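Side-chain contacts in Non-structural protein 2 (Human rotavirus C, PDB 2GU0), which probably takes part in replicating and packaging the viral genome, as an octamer that binds single-stranded RNA, hydrolyses nucleoside triphosphates and unwinds RNA helices: residues I216-G219 / W223-V226; S162-T167 / G257-V262; Q230-A235 / T284-I289. All coordinates share one frame; numbering follows the deposited sequence.

All three contacts are largely buried and lie in the C-terminal, HIT-like part of the chain, but each joins different elements. Contact 1, nearest the chain centre, lies within the five-stranded sheet: it pairs the outer strand 213-216 with 222-227 through backbone hydrogen bonds and carries residues of the predicted nucleotide site. Contact 2 is purely apolar, linking loop 257-262 to strand 164-170 of the same sheet through side chains alone; Trp-223 of contact 1 touches Met-259, Phe-261 and Val-262. Contact 3 joins two helical pieces, again without hydrogen bonds between them, and lies farthest from the centre, beside a neighbouring subunit. Contacts 1 and 3 meet at Ile-216 and His-234.

Contact 1: I216-G219 / W223-V226; sequences ISHG and WRLV
Ile-216 and Arg-224 face each other as an antiparallel hydrogen-bonded pair, their CA atoms 5.4 Å apart. Ile-216 N gives its hydrogen to Arg-224 O over 3.0 Å, and Arg-224 N returns one to Ile-216 O. This closes the end of strand 213-216 onto strand 222-227. Just beyond the pair, Ser-217 OG accepts from Gly-219 N at 3.0 Å, an ST turn that bends the chain as it leaves the strand.

The apolar contacts lie beside these bonds. The CD1 end of Ile-216 reaches CG1 and CG2 of Val-226 about equally, CD1 to CG2 being 4.0 Å, and the two side chains cross at about a right angle. With CG1 set between the backbone N and the carbonyl carbon (chi1 63°), the longer branch of the isoleucine passes close to Arg-224 O and brings CD1 to Val-226. Helix 231-243 covers it with Leu-231 and His-234. On the other side of the pair, toward the turn, the pyrrole part of Trp-223 lies beside Ser-217, CD1 to CB 3.5 Å, while the edge of its ring runs past Ile-216 O.

The polar ends of His-218 and Arg-224 draw near without bonding, NE2 to NE 4.4 Å, the arginine nitrogen lying off the edge of the imidazole. Arg-224 NH1 is held by a salt bridge to Glu-183. His-218, Gly-219 and Arg-224 are predicted to bind ATP, with Lys-185 and the predicted active-site His-222 close by, so this strand-loop-strand hairpin is consistent with the histidine-rich nucleotide site of a HIT-like fold.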
loop_
_atom_site.group_PDB
_atom_site.type_symbol
_atom_site.label_atom_id
_atom_site.label_comp_id
_atom_site.label_asym_id
_atom_site.label_seq_id
_atom_site.Cartn_x
_atom_site.Cartn_y
_atom_site.Cartn_z
ATOM N N ILE A 216 -19.747 -17.855 39.761
ATOM C CA ILE A 216 -21.069 -17.554 40.302
ATOM C C ILE A 216 -22.186 -17.987 39.356
ATOM O O ILE A 216 -21.933 -18.456 38.245
ATOM C CB ILE A 216 -21.231 -16.043 40.572
ATOM C CG1 ILE A 216 -21.121 -15.266 39.267
ATOM C CG2 ILE A 216 -20.172 -15.565 41.547
ATOM C CD1 ILE A 216 -21.243 -13.764 39.437
ATOM N N SER A 217 -23.425 -17.842 39.812
ATOM C CA SER A 217 -24.582 -18.172 38.996
ATOM C C SER A 217 -25.683 -17.166 39.237
ATOM O O SER A 217 -25.981 -16.830 40.382
ATOM C CB SER A 217 -25.122 -19.554 39.318
ATOM O OG SER A 217 -26.364 -19.748 38.659
ATOM N N HIS A 218 -26.280 -16.684 38.151
ATOM C CA HIS A 218 -27.365 -15.725 38.239
ATOM C C HIS A 218 -28.684 -16.493 38.328
ATOM O O HIS A 218 -29.748 -15.943 38.067
ATOM C CB HIS A 218 -27.380 -14.816 37.009
ATOM C CG HIS A 218 -26.118 -14.030 36.810
ATOM N ND1 HIS A 218 -25.583 -13.216 37.787
ATOM C CD2 HIS A 218 -25.309 -13.901 35.728
ATOM C CE1 HIS A 218 -24.501 -12.619 37.315
ATOM N NE2 HIS A 218 -24.312 -13.017 36.069
ATOM N N GLY A 219 -28.610 -17.770 38.690
ATOM C CA GLY A 219 -29.818 -18.565 38.808
ATOM C C GLY A 219 -29.979 -19.684 37.793
ATOM O O GLY A 219 -30.561 -20.722 38.106
ATOM N N TRP A 223 -22.356 -20.700 34.422
ATOM C CA TRP A 223 -21.647 -19.865 35.381
ATOM C C TRP A 223 -20.656 -18.860 34.823
ATOM O O TRP A 223 -20.078 -19.046 33.754
ATOM C CB TRP A 223 -20.945 -20.783 36.384
ATOM C CG TRP A 223 -21.882 -21.782 36.964
ATOM C CD1 TRP A 223 -22.620 -21.644 38.093
ATOM C CD2 TRP A 223 -22.281 -23.020 36.373
ATOM N NE1 TRP A 223 -23.462 -22.714 38.246
ATOM C CE2 TRP A 223 -23.276 -23.576 37.201
ATOM C CE3 TRP A 223 -21.901 -23.711 35.216
ATOM C CZ2 TRP A 223 -23.902 -24.794 36.915
ATOM C CZ3 TRP A 223 -22.523 -24.926 34.925
ATOM C CH2 TRP A 223 -23.518 -25.455 35.775
ATOM N N ARG A 224 -20.456 -17.785 35.572
ATOM C CA ARG A 224 -19.529 -16.749 35.159
ATOM C C ARG A 224 -18.367 -16.612 36.152
ATOM O O ARG A 224 -18.576 -16.450 37.350
ATOM C CB ARG A 224 -20.279 -15.413 35.010
ATOM C CG ARG A 224 -19.478 -14.331 34.289
ATOM C CD ARG A 224 -20.340 -13.141 33.887
ATOM N NE ARG A 224 -21.294 -13.491 32.841
ATOM C CZ ARG A 224 -21.353 -12.907 31.643
ATOM N NH1 ARG A 224 -20.504 -11.933 31.321
ATOM N NH2 ARG A 224 -22.281 -13.292 30.767
ATOM N N LEU A 225 -17.144 -16.717 35.642
ATOM C CA LEU A 225 -15.946 -16.558 36.460
ATOM C C LEU A 225 -15.697 -15.056 36.503
ATOM O O LEU A 225 -15.406 -14.451 35.470
ATOM C CB LEU A 225 -14.745 -17.263 35.816
ATOM C CG LEU A 225 -14.750 -18.790 35.910
ATOM C CD1 LEU A 225 -13.654 -19.365 35.056
ATOM C CD2 LEU A 225 -14.567 -19.210 37.353
ATOM N N VAL A 226 -15.829 -14.456 37.684
ATOM C CA VAL A 226 -15.636 -13.020 37.826
ATOM C C VAL A 226 -14.508 -12.702 38.788
ATOM O O VAL A 226 -14.134 -13.539 39.606
ATOM C CB VAL A 226 -16.929 -12.340 38.312
ATOM C CG1 VAL A 226 -18.039 -12.595 37.313
ATOM C CG2 VAL A 226 -17.335 -12.874 39.681
#

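Contact 2: S162-T167 / G257-V262; sequences SYFTIT and GDMAFV
Phe-164, projecting from the start of strand 164-170, meets Met-259 and Phe-261 from the loop 257-262 through the far end of its ring. No hydrogen bond links the two segments, and their backbones stay well apart: the nearest CA atoms, those of Phe-164 and Phe-261, are 11.4 Å from each other. Side chains alone bridge the distance.

The aliphatic contact is made by the methyl group of Met-259. Its CE lies in the plane of the Phe-164 ring, at the edge, 3.2 Å from CE2 and nearly as close to CZ. The two side chains approach head-on, and the methionine chain is folded at chi2 and chi3 (-64° and -82°), which turns the methyl back toward the ring.

The aromatic contact involves the same corner of Phe-164. CE2 of Phe-164 lies 3.5 Å from CE2 of Phe-261, and the two phenylalanines run antiparallel past one another. Their ring planes are turned 87° to each other. Phe-202 of helix 196-209 joins them, stacking on Phe-164 and meeting Phe-261 edge-to-face, while Ile-186 of strand 182-188 touches both.

Hydrogen bonds that do not cross the contact fix the backbone from which these side chains start. A type I beta turn from Met-259 to Val-262, with Val-262 N bonded to Met-259 O at 3.0 Å, directs Met-259 and Phe-261 toward the sheet, and the side chain of Gln-199 on the helix takes the N-H of Ala-260 through OE1. At the other side the Asp-161 side chain accepts from the N of Phe-164 as the strand begins. The arrangement is an aromatic and methionine core between an antiparallel sheet and the helix and loop packed on one of its faces, within the HIT-like C-terminal part of the protein.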
loop_
_atom_site.group_PDB
_atom_site.type_symbol
_atom_site.label_atom_id
_atom_site.label_comp_id
_atom_site.label_asym_id
_atom_site.label_seq_id
_atom_site.Cartn_x
_atom_site.Cartn_y
_atom_site.Cartn_z
ATOM N N SER A 162 -14.786 -33.635 29.821
ATOM C CA SER A 162 -16.006 -34.243 29.301
ATOM C C SER A 162 -17.341 -33.642 29.717
ATOM O O SER A 162 -18.350 -33.871 29.051
ATOM C CB SER A 162 -16.015 -35.734 29.608
ATOM O OG SER A 162 -15.929 -35.935 30.998
ATOM N N TYR A 163 -17.366 -32.870 30.793
ATOM C CA TYR A 163 -18.621 -32.300 31.243
ATOM C C TYR A 163 -18.730 -30.809 31.083
ATOM O O TYR A 163 -19.785 -30.313 30.705
ATOM C CB TYR A 163 -18.887 -32.657 32.706
ATOM C CG TYR A 163 -19.188 -34.117 32.927
ATOM C CD1 TYR A 163 -18.228 -34.975 33.488
ATOM C CD2 TYR A 163 -20.416 -34.662 32.531
ATOM C CE1 TYR A 163 -18.479 -36.340 33.643
ATOM C CE2 TYR A 163 -20.673 -36.026 32.681
ATOM C CZ TYR A 163 -19.696 -36.857 33.236
ATOM O OH TYR A 163 -19.931 -38.205 33.354
ATOM N N PHE A 164 -17.651 -30.086 31.366
ATOM C CA PHE A 164 -17.702 -28.635 31.264
ATOM C C PHE A 164 -16.859 -28.046 30.152
ATOM O O PHE A 164 -16.041 -28.735 29.538
ATOM C CB PHE A 164 -17.251 -27.994 32.572
ATOM C CG PHE A 164 -17.841 -28.616 33.794
ATOM C CD1 PHE A 164 -17.261 -29.749 34.355
ATOM C CD2 PHE A 164 -18.948 -28.044 34.410
ATOM C CE1 PHE A 164 -17.770 -30.306 35.515
ATOM C CE2 PHE A 164 -19.464 -28.583 35.560
ATOM C CZ PHE A 164 -18.873 -29.726 36.124
ATOM N N THR A 165 -17.056 -26.752 29.920
ATOM C CA THR A 165 -16.305 -26.015 28.922
ATOM C C THR A 165 -16.144 -24.586 29.407
ATOM O O THR A 165 -17.111 -23.962 29.827
ATOM C CB THR A 165 -17.034 -25.998 27.572
ATOM O OG1 THR A 165 -17.088 -27.326 27.041
ATOM C CG2 THR A 165 -16.299 -25.112 26.586
ATOM N N ILE A 166 -14.926 -24.062 29.372
ATOM C CA ILE A 166 -14.709 -22.681 29.789
ATOM C C ILE A 166 -14.406 -21.840 28.551
ATOM O O ILE A 166 -13.512 -22.161 27.785
ATOM C CB ILE A 166 -13.530 -22.556 30.781
ATOM C CG1 ILE A 166 -13.791 -23.390 32.025
ATOM C CG2 ILE A 166 -13.367 -21.111 31.210
ATOM C CD1 ILE A 166 -12.704 -23.251 33.063
ATOM N N THR A 167 -15.162 -20.772 28.347
ATOM C CA THR A 167 -14.954 -19.904 27.192
ATOM C C THR A 167 -14.653 -18.486 27.632
ATOM O O THR A 167 -15.206 -18.010 28.616
ATOM C CB THR A 167 -16.189 -19.880 26.305
ATOM O OG1 THR A 167 -17.346 -19.700 27.126
ATOM C CG2 THR A 167 -16.308 -21.185 25.518
ATOM N N GLY A 257 -27.655 -24.927 40.643
ATOM C CA GLY A 257 -27.206 -26.166 40.043
ATOM C C GLY A 257 -26.526 -26.920 41.171
ATOM O O GLY A 257 -26.215 -28.109 41.064
ATOM N N ASP A 258 -26.315 -26.196 42.271
ATOM C CA ASP A 258 -25.665 -26.710 43.468
ATOM C C ASP A 258 -24.406 -27.472 43.068
ATOM O O ASP A 258 -24.190 -28.622 43.457
ATOM C CB ASP A 258 -26.629 -27.609 44.241
ATOM C CG ASP A 258 -26.263 -27.718 45.705
ATOM O OD1 ASP A 258 -25.961 -26.669 46.315
ATOM O OD2 ASP A 258 -26.287 -28.846 46.246
ATOM N N MET A 259 -23.577 -26.803 42.274
ATOM C CA MET A 259 -22.337 -27.381 41.786
ATOM C C MET A 259 -21.185 -27.120 42.740
ATOM O O MET A 259 -20.980 -26.001 43.202
ATOM C CB MET A 259 -22.006 -26.810 40.410
ATOM C CG MET A 259 -22.954 -27.248 39.311
ATOM S SD MET A 259 -22.901 -29.025 39.016
ATOM C CE MET A 259 -21.522 -29.169 38.001
ATOM N N ALA A 260 -20.425 -28.170 43.009
ATOM C CA ALA A 260 -19.296 -28.105 43.922
ATOM C C ALA A 260 -18.316 -26.957 43.719
ATOM O O ALA A 260 -17.662 -26.534 44.667
ATOM C CB ALA A 260 -18.543 -29.419 43.869
ATOM N N PHE A 261 -18.210 -26.454 42.495
ATOM C CA PHE A 261 -17.254 -25.399 42.193
ATOM C C PHE A 261 -17.746 -23.980 42.392
ATOM O O PHE A 261 -16.960 -23.039 42.287
ATOM C CB PHE A 261 -16.733 -25.572 40.763
ATOM C CG PHE A 261 -17.786 -25.404 39.709
ATOM C CD1 PHE A 261 -18.098 -24.142 39.216
ATOM C CD2 PHE A 261 -18.494 -26.509 39.233
ATOM C CE1 PHE A 261 -19.095 -23.976 38.274
ATOM C CE2 PHE A 261 -19.501 -26.358 38.282
ATOM C CZ PHE A 261 -19.803 -25.089 37.802
ATOM N N VAL A 262 -19.033 -23.808 42.681
ATOM C CA VAL A 262 -19.559 -22.465 42.877
ATOM C C VAL A 262 -18.966 -21.847 44.130
ATOM O O VAL A 262 -18.891 -22.488 45.172
ATOM C CB VAL A 262 -21.085 -22.469 42.989
ATOM C CG1 VAL A 262 -21.586 -21.077 43.345
ATOM C CG2 VAL A 262 -21.686 -22.919 41.671
#

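Contact 3: Q230-A235 / T284-I289; sequences QLMSHA and TSLYSI
Leu-286 is the residue of segment 284-289 that enters the side of helix 231-243, and its CD1 carries most of the contact. That methyl lies 3.6 Å from CB of Ala-235 and 3.8 Å from SD of Met-232, the two partners standing three residues, nearly one helical turn, apart. Met-232 lies aslant Leu-286, offering its sulfur in mid-chain. Leu-231 adds a looser touch, with CD2 4.2 Å from the carbonyl O of Leu-286.

An extended side chain lets Leu-286 reach this far: CG is anti to the carbonyl carbon (chi1 -78°) and CD1 continues straight outward at chi2 -179°. Its own backbone belongs to a short, weakly bonded helical turn. There Thr-284 O accepts from Tyr-287 N at 3.2 Å and from the hydroxyl of Ser-288 at 2.9 Å, the two donors arriving from opposite faces of the carbonyl plane. The same oxygen also sits 3.3 Å above the plane of the Tyr-287 ring, over its centre.

Farther out, Cys-269 of helix 264-275 packs on Leu-286, and Phe-279 of helix 279-282 lies against both Met-232 and Ala-235. On the sheet side Leu-231 rests on Ala-214. Ile-307 of a second subunit packs on Leu-231 and Met-232, so the contact also borders another subunit of the octamer.

The polar bonds of Thr-284 O stay within the turn. Between the segments there is buried apolar packing and no directional bond, so the joint depends on the fit of Leu-286 CD1 against Ala-235 and Met-232.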
loop_
_atom_site.group_PDB
_atom_site.type_symbol
_atom_site.label_atom_id
_atom_site.label_comp_id
_atom_site.label_asym_id
_atom_site.label_seq_id
_atom_site.Cartn_x
_atom_site.Cartn_y
_atom_site.Cartn_z
ATOM N N GLN A 230 -15.082 -7.927 42.148
ATOM C CA GLN A 230 -16.317 -7.678 41.407
ATOM C C GLN A 230 -17.429 -8.484 42.028
ATOM O O GLN A 230 -18.602 -8.237 41.782
ATOM C CB GLN A 230 -16.174 -8.113 39.950
ATOM C CG GLN A 230 -15.124 -7.371 39.159
ATOM C CD GLN A 230 -15.464 -5.916 38.993
ATOM O OE1 GLN A 230 -16.584 -5.566 38.586
ATOM N NE2 GLN A 230 -14.502 -5.049 39.295
ATOM N N LEU A 231 -17.040 -9.469 42.822
ATOM C CA LEU A 231 -17.985 -10.345 43.487
ATOM C C LEU A 231 -19.152 -9.563 44.108
ATOM O O LEU A 231 -20.304 -9.973 43.979
ATOM C CB LEU A 231 -17.240 -11.182 44.534
ATOM C CG LEU A 231 -17.883 -12.488 45.000
ATOM C CD1 LEU A 231 -18.500 -13.234 43.827
ATOM C CD2 LEU A 231 -16.828 -13.336 45.679
ATOM N N MET A 232 -18.859 -8.438 44.763
ATOM C CA MET A 232 -19.911 -7.614 45.365
ATOM C C MET A 232 -20.938 -7.199 44.313
ATOM O O MET A 232 -22.104 -7.579 44.385
ATOM C CB MET A 232 -19.319 -6.355 46.005
ATOM C CG MET A 232 -18.814 -6.545 47.427
ATOM S SD MET A 232 -20.120 -6.966 48.603
ATOM C CE MET A 232 -20.855 -5.358 48.805
ATOM N N SER A 233 -20.488 -6.412 43.338
ATOM C CA SER A 233 -21.332 -5.930 42.249
ATOM C C SER A 233 -22.348 -6.946 41.760
ATOM O O SER A 233 -23.543 -6.677 41.738
ATOM C CB SER A 233 -20.458 -5.505 41.079
ATOM O OG SER A 233 -19.512 -4.553 41.513
ATOM N N HIS A 234 -21.865 -8.106 41.348
ATOM C CA HIS A 234 -22.739 -9.159 40.863
ATOM C C HIS A 234 -23.676 -9.590 41.974
ATOM O O HIS A 234 -24.794 -10.041 41.722
ATOM C CB HIS A 234 -21.902 -10.346 40.397
ATOM C CG HIS A 234 -21.091 -10.060 39.176
ATOM N ND1 HIS A 234 -21.608 -10.156 37.904
ATOM C CD2 HIS A 234 -19.813 -9.639 39.034
ATOM C CE1 HIS A 234 -20.683 -9.807 37.029
ATOM N NE2 HIS A 234 -19.584 -9.489 37.689
ATOM N N ALA A 235 -23.207 -9.454 43.209
ATOM C CA ALA A 235 -24.005 -9.825 44.364
ATOM C C ALA A 235 -25.133 -8.821 44.526
ATOM O O ALA A 235 -26.261 -9.199 44.820
ATOM C CB ALA A 235 -23.142 -9.855 45.613
ATOM N N THR A 284 -21.779 -10.156 53.808
ATOM C CA THR A 284 -20.638 -10.563 54.616
ATOM C C THR A 284 -20.142 -11.965 54.308
ATOM O O THR A 284 -18.944 -12.180 54.138
ATOM C CB THR A 284 -20.988 -10.472 56.120
ATOM O OG1 THR A 284 -21.189 -9.098 56.465
ATOM C CG2 THR A 284 -19.877 -11.064 56.987
ATOM N N SER A 285 -21.061 -12.920 54.239
ATOM C CA SER A 285 -20.686 -14.300 53.971
ATOM C C SER A 285 -20.012 -14.507 52.615
ATOM O O SER A 285 -19.595 -15.614 52.293
ATOM C CB SER A 285 -21.912 -15.215 54.113
ATOM O OG SER A 285 -23.083 -14.603 53.597
ATOM N N LEU A 286 -19.898 -13.436 51.832
ATOM C CA LEU A 286 -19.262 -13.493 50.515
ATOM C C LEU A 286 -17.751 -13.672 50.600
ATOM O O LEU A 286 -17.153 -14.357 49.778
ATOM C CB LEU A 286 -19.533 -12.208 49.731
ATOM C CG LEU A 286 -20.876 -11.995 49.047
ATOM C CD1 LEU A 286 -20.842 -10.658 48.328
ATOM C CD2 LEU A 286 -21.147 -13.124 48.069
ATOM N N TYR A 287 -17.136 -13.038 51.591
ATOM C CA TYR A 287 -15.694 -13.108 51.765
ATOM C C TYR A 287 -15.329 -13.753 53.085
ATOM O O TYR A 287 -14.152 -13.904 53.401
ATOM C CB TYR A 287 -15.124 -11.703 51.730
ATOM C CG TYR A 287 -15.818 -10.805 52.719
ATOM C CD1 TYR A 287 -15.478 -10.826 54.069
ATOM C CD2 TYR A 287 -16.857 -9.974 52.316
ATOM C CE1 TYR A 287 -16.161 -10.039 54.993
ATOM C CE2 TYR A 287 -17.545 -9.183 53.233
ATOM C CZ TYR A 287 -17.195 -9.221 54.568
ATOM O OH TYR A 287 -17.887 -8.448 55.471
ATOM N N SER A 288 -16.334 -14.126 53.863
ATOM C CA SER A 288 -16.073 -14.737 55.154
ATOM C C SER A 288 -16.172 -16.261 55.169
ATOM O O SER A 288 -15.873 -16.884 56.187
ATOM C CB SER A 288 -17.002 -14.143 56.211
ATOM O OG SER A 288 -18.354 -14.378 55.875
ATOM N N ILE A 289 -16.588 -16.868 54.057
ATOM C CA ILE A 289 -16.680 -18.327 54.000
ATOM C C ILE A 289 -15.534 -18.953 53.203
ATOM O O ILE A 289 -15.204 -18.489 52.113
ATOM C CB ILE A 289 -18.010 -18.786 53.402
ATOM C CG1 ILE A 289 -19.139 -18.466 54.377
ATOM C CG2 ILE A 289 -17.964 -20.280 53.114
ATOM C CD1 ILE A 289 -20.468 -19.067 53.994
#